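Local coordinates for protein manganese lipoxygenase (Gaeumannomyces graminis, PDB 5FX8) that dioxygenates linoleic and alpha-linolenic acids at a catalytic manganese ion, giving 11S- and 13R-hydroperoxy fatty acids, at residues A371-K376 / V464-H469; N438-A443 / P453-R458; A231-G236 / T254-D259; P227-A232 / A499-I504. One frame throughout, in Å; residues are numbered along the deposited sequence.

Contact 1: A371-K376 / V464-H469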
# COMPACT_ATOMS: atom_id res chain seq x y z
N ALA A 371 -10.77 21.56 -1.88
CA ALA A 371 -11.91 20.88 -1.27
C ALA A 371 -11.49 19.70 -0.41
O ALA A 371 -12.20 19.34 0.54
CB ALA A 371 -12.85 20.39 -2.37
N GLY A 372 -10.37 19.09 -0.74
CA GLY A 372 -9.89 17.95 -0.02
C GLY A 372 -8.94 18.23 1.11
O GLY A 372 -8.51 17.28 1.75
N TYR A 373 -8.58 19.48 1.38
CA TYR A 373 -7.74 19.75 2.53
C TYR A 373 -8.44 19.22 3.76
O TYR A 373 -9.66 19.23 3.81
CB TYR A 373 -7.49 21.24 2.69
CG TYR A 373 -6.63 21.90 1.64
CD1 TYR A 373 -5.98 21.17 0.68
CD2 TYR A 373 -6.49 23.28 1.63
CE1 TYR A 373 -5.20 21.79 -0.26
CE2 TYR A 373 -5.70 23.90 0.69
CZ TYR A 373 -5.06 23.15 -0.25
OH TYR A 373 -4.27 23.75 -1.19
N LEU A 374 -7.67 18.72 4.72
CA LEU A 374 -8.25 17.97 5.84
C LEU A 374 -9.41 18.70 6.51
O LEU A 374 -10.53 18.20 6.56
CB LEU A 374 -7.18 17.68 6.88
CG LEU A 374 -7.70 16.79 8.00
CD1 LEU A 374 -7.83 15.38 7.51
CD2 LEU A 374 -6.79 16.88 9.19
N GLU A 375 -9.15 19.87 7.07
CA GLU A 375 -10.19 20.54 7.82
C GLU A 375 -11.26 21.11 6.92
O GLU A 375 -12.43 21.16 7.31
CB GLU A 375 -9.59 21.62 8.70
CG GLU A 375 -8.73 21.05 9.79
CD GLU A 375 -8.46 22.02 10.90
OE1 GLU A 375 -8.68 23.24 10.70
OE2 GLU A 375 -8.04 21.56 11.99
N LYS A 376 -10.91 21.54 5.72
CA LYS A 376 -11.93 22.02 4.82
C LYS A 376 -12.93 20.91 4.48
O LYS A 376 -14.15 21.12 4.51
CB LYS A 376 -11.26 22.60 3.58
CG LYS A 376 -12.19 23.07 2.52
CD LYS A 376 -13.15 24.14 3.03
CE LYS A 376 -14.22 24.50 1.98
NZ LYS A 376 -15.09 25.64 2.39
N VAL A 464 2.74 26.30 0.72
CA VAL A 464 2.89 25.33 1.80
C VAL A 464 1.65 24.44 1.90
O VAL A 464 1.75 23.25 2.21
CB VAL A 464 3.20 26.05 3.13
CG1 VAL A 464 3.12 25.12 4.30
CG2 VAL A 464 4.55 26.65 3.09
N ASP A 465 0.47 25.01 1.65
CA ASP A 465 -0.75 24.20 1.64
C ASP A 465 -0.71 23.15 0.54
O ASP A 465 -1.03 21.99 0.78
CB ASP A 465 -1.97 25.07 1.43
CG ASP A 465 -2.33 25.88 2.63
OD1 ASP A 465 -1.78 25.61 3.73
OD2 ASP A 465 -3.17 26.78 2.45
N VAL A 466 -0.32 23.56 -0.66
CA VAL A 466 -0.23 22.63 -1.78
C VAL A 466 0.72 21.49 -1.47
O VAL A 466 0.36 20.31 -1.58
CB VAL A 466 0.18 23.40 -3.05
CG1 VAL A 466 0.60 22.46 -4.16
CG2 VAL A 466 -0.96 24.24 -3.49
N LEU A 467 1.95 21.81 -1.06
CA LEU A 467 2.95 20.78 -0.79
C LEU A 467 2.56 19.90 0.40
O LEU A 467 2.80 18.68 0.38
CB LEU A 467 4.31 21.43 -0.58
CG LEU A 467 4.79 22.35 -1.70
CD1 LEU A 467 6.18 22.88 -1.45
CD2 LEU A 467 4.74 21.62 -3.04
N THR A 468 1.95 20.48 1.42
CA THR A 468 1.46 19.68 2.54
C THR A 468 0.36 18.72 2.09
O THR A 468 0.36 17.55 2.48
CB THR A 468 0.95 20.60 3.63
OG1 THR A 468 1.95 21.56 3.90
CG2 THR A 468 0.70 19.83 4.87
N HIS A 469 -0.57 19.20 1.29
CA HIS A 469 -1.66 18.35 0.87
C HIS A 469 -1.16 17.22 -0.04
O HIS A 469 -1.68 16.10 0.03
CB HIS A 469 -2.72 19.19 0.20
CG HIS A 469 -3.97 18.46 -0.07
ND1 HIS A 469 -4.71 17.86 0.93
CD2 HIS A 469 -4.61 18.18 -1.22
CE1 HIS A 469 -5.75 17.26 0.40
NE2 HIS A 469 -5.72 17.44 -0.90
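Tyr373 and His469 make an edge-to-face (T-shaped) aromatic pair that joins the start of helix 374-380 to helix 460-481 of the mostly helical lipoxygenase fold. Tyr373 is the N-cap residue of the shorter helix. The CD1-CE1 side of its ring is turned to one face of the imidazole, with centroids 4.8 Å apart and planes at 64°. On the histidine side, chi1 of -171° puts CG anti to the backbone N, out toward the tyrosine, and Tyr373 CD1 stands off-centre above the imidazole, 3.5 Å from His469 CG. The same imidazole makes a further edge-to-face pair with Phe369.

Ordinary packing continues one helical turn earlier. Tyr373 OH lies 3.7 Å from Asp465 CB and 4.1 Å from Val466 CG2, the phenol crossing the Asp465 side chain at about a right angle. No hydrogen bond links the segments: the Asp465 carboxylate turns its charge to Arg409 of helix 396-420 in a salt bridge.

Further along, helix 460-481 carries the manganese ligand His478, whose side chain is about 11 Å from that of His469. Back at the imidazole, Gly372 O lies 3.1 Å from His469 CE1.

Contact 2: N438-A443 / P453-R458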
# COMPACT_ATOMS: atom_id res chain seq x y z
N ASN A 438 3.99 29.76 -13.38
CA ASN A 438 3.55 29.00 -14.54
C ASN A 438 2.89 27.71 -14.12
O ASN A 438 1.87 27.33 -14.69
CB ASN A 438 4.71 28.70 -15.47
CG ASN A 438 5.10 29.88 -16.27
OD1 ASN A 438 4.39 30.87 -16.27
ND2 ASN A 438 6.23 29.81 -16.93
N TRP A 439 3.46 27.01 -13.15
CA TRP A 439 2.81 25.82 -12.62
C TRP A 439 1.38 26.11 -12.21
O TRP A 439 0.47 25.32 -12.48
CB TRP A 439 3.61 25.29 -11.44
CG TRP A 439 3.03 24.15 -10.75
CD1 TRP A 439 2.25 23.19 -11.29
CD2 TRP A 439 3.18 23.83 -9.37
NE1 TRP A 439 1.91 22.27 -10.34
CE2 TRP A 439 2.46 22.64 -9.14
CE3 TRP A 439 3.85 24.43 -8.31
CZ2 TRP A 439 2.40 22.04 -7.89
CZ3 TRP A 439 3.78 23.83 -7.07
CH2 TRP A 439 3.06 22.65 -6.87
N ILE A 440 1.14 27.24 -11.55
CA ILE A 440 -0.21 27.51 -11.07
C ILE A 440 -1.14 27.81 -12.24
O ILE A 440 -2.26 27.31 -12.31
CB ILE A 440 -0.20 28.64 -10.04
CG1 ILE A 440 0.82 28.35 -8.96
CG2 ILE A 440 -1.57 28.81 -9.46
CD1 ILE A 440 0.54 27.11 -8.22
N ALA A 441 -0.67 28.63 -13.18
CA ALA A 441 -1.47 28.92 -14.35
C ALA A 441 -1.76 27.66 -15.17
O ALA A 441 -2.87 27.46 -15.66
CB ALA A 441 -0.75 29.99 -15.18
N GLU A 442 -0.76 26.80 -15.31
CA GLU A 442 -0.89 25.55 -16.05
C GLU A 442 -1.89 24.62 -15.37
O GLU A 442 -2.67 23.93 -16.04
CB GLU A 442 0.49 24.89 -16.14
CG GLU A 442 0.56 23.53 -16.77
CD GLU A 442 0.82 23.56 -18.27
OE1 GLU A 442 1.30 24.60 -18.76
OE2 GLU A 442 0.56 22.54 -18.95
N ALA A 443 -1.84 24.56 -14.04
CA ALA A 443 -2.79 23.74 -13.31
C ALA A 443 -4.19 24.24 -13.55
O ALA A 443 -5.09 23.46 -13.86
CB ALA A 443 -2.47 23.75 -11.82
N PRO A 453 -5.48 26.51 -6.04
CA PRO A 453 -5.29 27.94 -5.77
C PRO A 453 -5.07 28.73 -7.05
O PRO A 453 -4.27 28.36 -7.90
CB PRO A 453 -4.05 27.97 -4.87
CG PRO A 453 -3.40 26.67 -5.10
CD PRO A 453 -4.46 25.69 -5.37
N ALA A 454 -5.82 29.80 -7.19
CA ALA A 454 -5.78 30.60 -8.40
C ALA A 454 -4.44 31.29 -8.57
O ALA A 454 -3.73 31.56 -7.61
CB ALA A 454 -6.88 31.64 -8.34
N ALA A 455 -4.09 31.58 -9.82
CA ALA A 455 -2.87 32.32 -10.09
C ALA A 455 -3.28 33.75 -10.11
O ALA A 455 -4.42 34.03 -10.43
CB ALA A 455 -2.28 31.94 -11.37
N PRO A 456 -2.38 34.66 -9.75
CA PRO A 456 -1.03 34.45 -9.25
C PRO A 456 -1.00 34.09 -7.80
O PRO A 456 -1.85 34.54 -7.05
CB PRO A 456 -0.37 35.80 -9.45
CG PRO A 456 -1.47 36.73 -9.30
CD PRO A 456 -2.65 36.08 -9.96
N LEU A 457 0.02 33.33 -7.43
CA LEU A 457 0.16 32.83 -6.08
C LEU A 457 1.02 33.81 -5.30
O LEU A 457 2.20 33.99 -5.61
CB LEU A 457 0.75 31.41 -6.10
CG LEU A 457 0.99 30.62 -4.81
CD1 LEU A 457 0.83 29.06 -4.93
CD2 LEU A 457 2.36 31.00 -4.21
N ARG A 458 0.43 34.44 -4.29
CA ARG A 458 1.05 35.58 -3.64
C ARG A 458 1.64 35.28 -2.28
O ARG A 458 2.52 36.03 -1.84
CB ARG A 458 0.03 36.71 -3.49
CG ARG A 458 -1.01 36.73 -4.58
CD ARG A 458 -1.64 38.10 -4.71
NE ARG A 458 -0.75 39.04 -5.40
CZ ARG A 458 -1.02 39.57 -6.58
NH1 ARG A 458 -2.15 39.26 -7.20
NH2 ARG A 458 -0.16 40.41 -7.14
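Ile440 meets the 453-458 loop with both of its branches, because chi1 of -52° sets CG2 anti to the backbone N and CG1 anti to the carbonyl carbon. Across from it, Leu457 holds CG anti to its own backbone N (chi1 -179°), and the two side chains cross at about a right angle.

The CG2 branch takes the earlier part of the loop. It lies 3.2 Å from Pro453 O and 3.7 Å from Ala455 CB, the methyl that also sits 4.1 Å from the backbone N of Ala441. The other branch takes the later part: Ile440 CD1 is 3.8 Å from Leu457 CD1, while on its own helix the same methyl lies off-centre over a face of the Trp439 indole.

No hydrogen bond joins the two segments directly, but residues just beyond them supply bonds. Asn444 ND2 bonds to both Ile440 O and Pro453 O, and Gln437 OE1 accepts from Leu457 N. From Pro453 to Leu457 the backbone angles are extended, with a cis peptide before Pro456. Away from the annotated sites, this is an interhelical linker, joining helices 434-444 and 460-481, that folds back on the helix it has just left.

Contact 3: A231-G236 / T254-D259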
# COMPACT_ATOMS: atom_id res chain seq x y z
N ALA A 231 -25.64 -7.59 -3.82
CA ALA A 231 -25.20 -6.36 -3.17
C ALA A 231 -26.40 -5.47 -2.92
O ALA A 231 -27.37 -5.52 -3.66
CB ALA A 231 -24.17 -5.62 -4.02
N ALA A 232 -26.30 -4.62 -1.89
CA ALA A 232 -27.36 -3.66 -1.57
C ALA A 232 -26.92 -2.27 -2.01
O ALA A 232 -26.01 -2.12 -2.82
CB ALA A 232 -27.70 -3.74 -0.08
N ALA A 233 -27.58 -1.24 -1.49
CA ALA A 233 -27.16 0.14 -1.69
C ALA A 233 -27.46 0.88 -0.38
O ALA A 233 -28.33 1.74 -0.27
CB ALA A 233 -27.84 0.76 -2.90
N CYS A 234 -26.72 0.54 0.66
CA CYS A 234 -27.13 0.89 2.01
C CYS A 234 -26.98 2.38 2.30
O CYS A 234 -26.05 3.03 1.84
CB CYS A 234 -26.34 0.10 3.03
SG CYS A 234 -26.82 -1.61 3.07
N GLN A 235 -27.94 2.90 3.04
CA GLN A 235 -27.80 4.16 3.73
C GLN A 235 -27.74 3.81 5.20
O GLN A 235 -28.60 3.07 5.68
CB GLN A 235 -28.96 5.09 3.45
CG GLN A 235 -29.09 5.51 2.04
CD GLN A 235 -30.24 6.42 1.85
OE1 GLN A 235 -30.08 7.55 1.38
NE2 GLN A 235 -31.42 5.96 2.21
N GLY A 236 -26.72 4.29 5.89
CA GLY A 236 -26.57 4.08 7.31
C GLY A 236 -26.81 5.38 8.05
O GLY A 236 -26.27 6.43 7.68
N THR A 254 -31.52 -0.79 3.00
CA THR A 254 -30.80 -1.45 1.91
C THR A 254 -30.96 -0.75 0.58
O THR A 254 -30.08 -0.85 -0.27
CB THR A 254 -31.29 -2.87 1.71
OG1 THR A 254 -32.57 -2.80 1.08
CG2 THR A 254 -31.40 -3.59 3.03
N ASN A 255 -32.10 -0.12 0.35
CA ASN A 255 -32.41 0.57 -0.90
C ASN A 255 -32.43 -0.35 -2.10
O ASN A 255 -32.24 0.11 -3.22
CB ASN A 255 -31.42 1.69 -1.19
CG ASN A 255 -31.54 2.83 -0.24
OD1 ASN A 255 -30.55 3.26 0.33
ND2 ASN A 255 -32.75 3.33 -0.06
N VAL A 256 -32.62 -1.66 -1.90
CA VAL A 256 -32.76 -2.60 -3.00
C VAL A 256 -33.84 -3.62 -2.65
O VAL A 256 -34.09 -3.91 -1.48
CB VAL A 256 -31.43 -3.33 -3.34
CG1 VAL A 256 -30.45 -2.37 -3.86
CG2 VAL A 256 -30.87 -4.03 -2.13
N GLY A 257 -34.47 -4.15 -3.69
CA GLY A 257 -35.44 -5.21 -3.49
C GLY A 257 -36.66 -4.67 -2.78
O GLY A 257 -37.25 -3.66 -3.17
N VAL A 258 -37.04 -5.34 -1.70
CA VAL A 258 -38.17 -4.86 -0.94
C VAL A 258 -37.82 -3.68 -0.05
O VAL A 258 -38.73 -3.07 0.53
CB VAL A 258 -38.74 -6.02 -0.11
CG1 VAL A 258 -39.08 -7.19 -1.01
CG2 VAL A 258 -37.72 -6.40 0.92
N ASP A 259 -36.53 -3.37 0.10
CA ASP A 259 -36.07 -2.12 0.70
C ASP A 259 -36.29 -2.11 2.21
O ASP A 259 -36.92 -1.20 2.75
CB ASP A 259 -36.78 -0.95 0.04
CG ASP A 259 -36.03 0.32 0.16
OD1 ASP A 259 -35.21 0.42 1.08
OD2 ASP A 259 -36.26 1.23 -0.66
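Ala233 and Thr254 share a backbone hydrogen bond, and directly after it, at Asn255, the chain turns in a left-handed conformation (phi 62°, psi 22°), yet Asn255 and Val256 still touch 231-236. The site lies at the open end of the beta hairpin made by strands 235-241 and 246-253, where regular pairing stops. Ala233 N donates to Thr254 O over 2.8 Å, reaching the acceptor nearly in line with its C=O bond.

Past that bond the 254-259 loop is shaped by its own turns. Thr254 OG1 accepts from Val256 N at 3.2 Å, an ST turn; chi1 of 74° puts OG1 between the backbone N and the carbonyl carbon. A type II' beta turn follows from Val256 to Asp259, closed by Asp259 N bonding to Val256 O, with Gly257 at its second position.

Side chains fill in around the bond. Asn255 starts out toward the other segment, its CB 4.1 Å from Ala233 CB, and its side chain crosses that of Gln235 at about a right angle. On the 231-236 side, Asn281 of helix 268-305 bonds to both Ala232 O and Cys234 N, tying the hairpin entrance to the helix that carries the manganese ligands His290 and His294. Val256 straddles the alanines: CG1 is 4.2 Å from Ala233 CB, and CG2 is 3.6 Å from Ala232 CA.

Contact 4: P227-A232 / A499-I504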
# COMPACT_ATOMS: atom_id res chain seq x y z
N PRO A 227 -23.23 -12.18 -11.82
CA PRO A 227 -24.04 -13.38 -11.52
C PRO A 227 -23.43 -14.21 -10.41
O PRO A 227 -22.21 -14.37 -10.32
CB PRO A 227 -24.05 -14.14 -12.86
CG PRO A 227 -22.92 -13.55 -13.66
CD PRO A 227 -22.82 -12.12 -13.23
N GLY A 228 -24.29 -14.76 -9.56
CA GLY A 228 -23.83 -15.44 -8.37
C GLY A 228 -23.40 -14.52 -7.24
O GLY A 228 -23.07 -15.01 -6.16
N ARG A 229 -23.39 -13.20 -7.48
CA ARG A 229 -23.06 -12.15 -6.53
C ARG A 229 -24.26 -11.25 -6.30
O ARG A 229 -25.11 -11.07 -7.17
CB ARG A 229 -21.92 -11.27 -7.01
CG ARG A 229 -20.73 -12.05 -7.44
CD ARG A 229 -20.13 -12.91 -6.35
NE ARG A 229 -18.96 -13.61 -6.81
CZ ARG A 229 -18.97 -14.88 -7.24
NH1 ARG A 229 -20.07 -15.62 -7.33
NH2 ARG A 229 -17.85 -15.44 -7.62
N TYR A 230 -24.28 -10.66 -5.12
CA TYR A 230 -25.38 -9.81 -4.74
C TYR A 230 -24.82 -8.62 -3.97
O TYR A 230 -23.68 -8.64 -3.52
CB TYR A 230 -26.38 -10.60 -3.91
CG TYR A 230 -26.76 -11.90 -4.55
CD1 TYR A 230 -26.00 -13.04 -4.35
CD2 TYR A 230 -27.88 -11.98 -5.36
CE1 TYR A 230 -26.35 -14.22 -4.93
CE2 TYR A 230 -28.25 -13.16 -5.94
CZ TYR A 230 -27.49 -14.28 -5.73
OH TYR A 230 -27.87 -15.46 -6.32
N ALA A 231 -25.64 -7.59 -3.82
CA ALA A 231 -25.20 -6.36 -3.17
C ALA A 231 -26.40 -5.47 -2.92
O ALA A 231 -27.37 -5.52 -3.66
CB ALA A 231 -24.17 -5.62 -4.02
N ALA A 232 -26.30 -4.62 -1.89
CA ALA A 232 -27.36 -3.66 -1.57
C ALA A 232 -26.92 -2.27 -2.01
O ALA A 232 -26.01 -2.12 -2.82
CB ALA A 232 -27.70 -3.74 -0.08
N ALA A 499 -17.69 -9.49 -1.56
CA ALA A 499 -18.91 -9.78 -2.29
C ALA A 499 -19.90 -10.49 -1.38
O ALA A 499 -19.52 -11.14 -0.41
CB ALA A 499 -18.62 -10.65 -3.52
N LEU A 500 -21.18 -10.38 -1.72
CA LEU A 500 -22.21 -11.16 -1.05
C LEU A 500 -22.66 -12.30 -1.96
O LEU A 500 -22.85 -12.11 -3.16
CB LEU A 500 -23.41 -10.30 -0.67
CG LEU A 500 -23.10 -8.99 0.06
CD1 LEU A 500 -24.40 -8.32 0.42
CD2 LEU A 500 -22.27 -9.25 1.30
N TYR A 501 -22.83 -13.48 -1.38
CA TYR A 501 -23.01 -14.71 -2.13
C TYR A 501 -24.41 -15.28 -1.99
O TYR A 501 -24.67 -16.40 -2.43
CB TYR A 501 -21.94 -15.73 -1.70
CG TYR A 501 -20.54 -15.34 -2.16
CD1 TYR A 501 -19.76 -14.50 -1.39
CD2 TYR A 501 -20.03 -15.79 -3.39
CE1 TYR A 501 -18.51 -14.13 -1.79
CE2 TYR A 501 -18.77 -15.42 -3.80
CZ TYR A 501 -18.03 -14.58 -2.98
OH TYR A 501 -16.79 -14.16 -3.32
N ALA A 502 -25.33 -14.53 -1.41
CA ALA A 502 -26.70 -14.97 -1.30
C ALA A 502 -27.58 -13.75 -1.49
O ALA A 502 -27.17 -12.63 -1.17
CB ALA A 502 -26.98 -15.62 0.06
N PRO A 503 -28.78 -13.92 -2.03
CA PRO A 503 -29.61 -12.76 -2.38
C PRO A 503 -29.99 -11.94 -1.17
O PRO A 503 -30.15 -12.46 -0.07
CB PRO A 503 -30.85 -13.40 -3.02
CG PRO A 503 -30.38 -14.69 -3.49
CD PRO A 503 -29.38 -15.17 -2.51
N ILE A 504 -30.16 -10.65 -1.41
CA ILE A 504 -30.58 -9.73 -0.36
C ILE A 504 -31.92 -10.18 0.19
O ILE A 504 -32.89 -10.30 -0.59
CB ILE A 504 -30.69 -8.29 -0.90
CG1 ILE A 504 -29.34 -7.79 -1.41
CG2 ILE A 504 -31.28 -7.37 0.14
CD1 ILE A 504 -28.27 -7.94 -0.45
O HOH W 1 -21.26 -7.60 -3.25
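Tyr230 lays one ring face on the backbone of Ala502 and Pro503, with Leu500 O at the ring's edge, in a lone antiparallel beta bridge between two loops. Pro503 N lies 3.6 Å above the ring, over its centre, and Ala502 C sits nearer the rim. The proline side chain runs alongside the phenol, and its CG makes a CH-pi contact 4.0 Å from the ring centroid and 29° off the normal. The second flat group is the Arg229 guanidinium: Tyr501 CE2 stands over the centre of one of its faces, 3.5 Å from Arg229 CZ, with the two planes 42° apart. A bend at chi2 (-60°) turns CD of this arginine to within 3.9 Å of Ala499 CB.

Ile504 extends the packing, its CG1 3.8 Å from Ala231 O. Leu500 also packs on Met277 and Asn280 of helix 268-305. The two loops, one leading into strand 235-241 and the other lying before helix 526-539, thus meet beside that helix.

Tyr230 and Leu500 are a hydrogen-bonded pair, with Tyr230 N donating to Leu500 O at 2.8 Å. On the return side of the pair a water bridges the two residues, donating to Tyr230 O at 2.6 Å and accepting from Leu500 N at 3.2 Å.

In the fold
The contacts form two groups. Contacts 1 and 2, with centres 16 Å apart, meet through Val466, whose CG1 is 3.7 Å from Trp439 CH2 and whose CG2 is 3.8 Å from Pro453 CG; contact 1 uses helix 460-481 itself, contact 2 the loop leading into it. Contacts 3 and 4, centres 12 Å apart, share Ala231 and Ala232 and touch between Val256 and Ile504, beside helix 268-305. Contact 4 lies on the opposite side of the chain's centre from contacts 1 and 2, about 38 and 48 Å away centre to centre. Along the chain, contact 3 closes first; contact 2 is nested within contact 1, itself enclosed by contact 4. Each group packs against a helix that supplies manganese ligands, His478 for the first, His290 and His294 for the second.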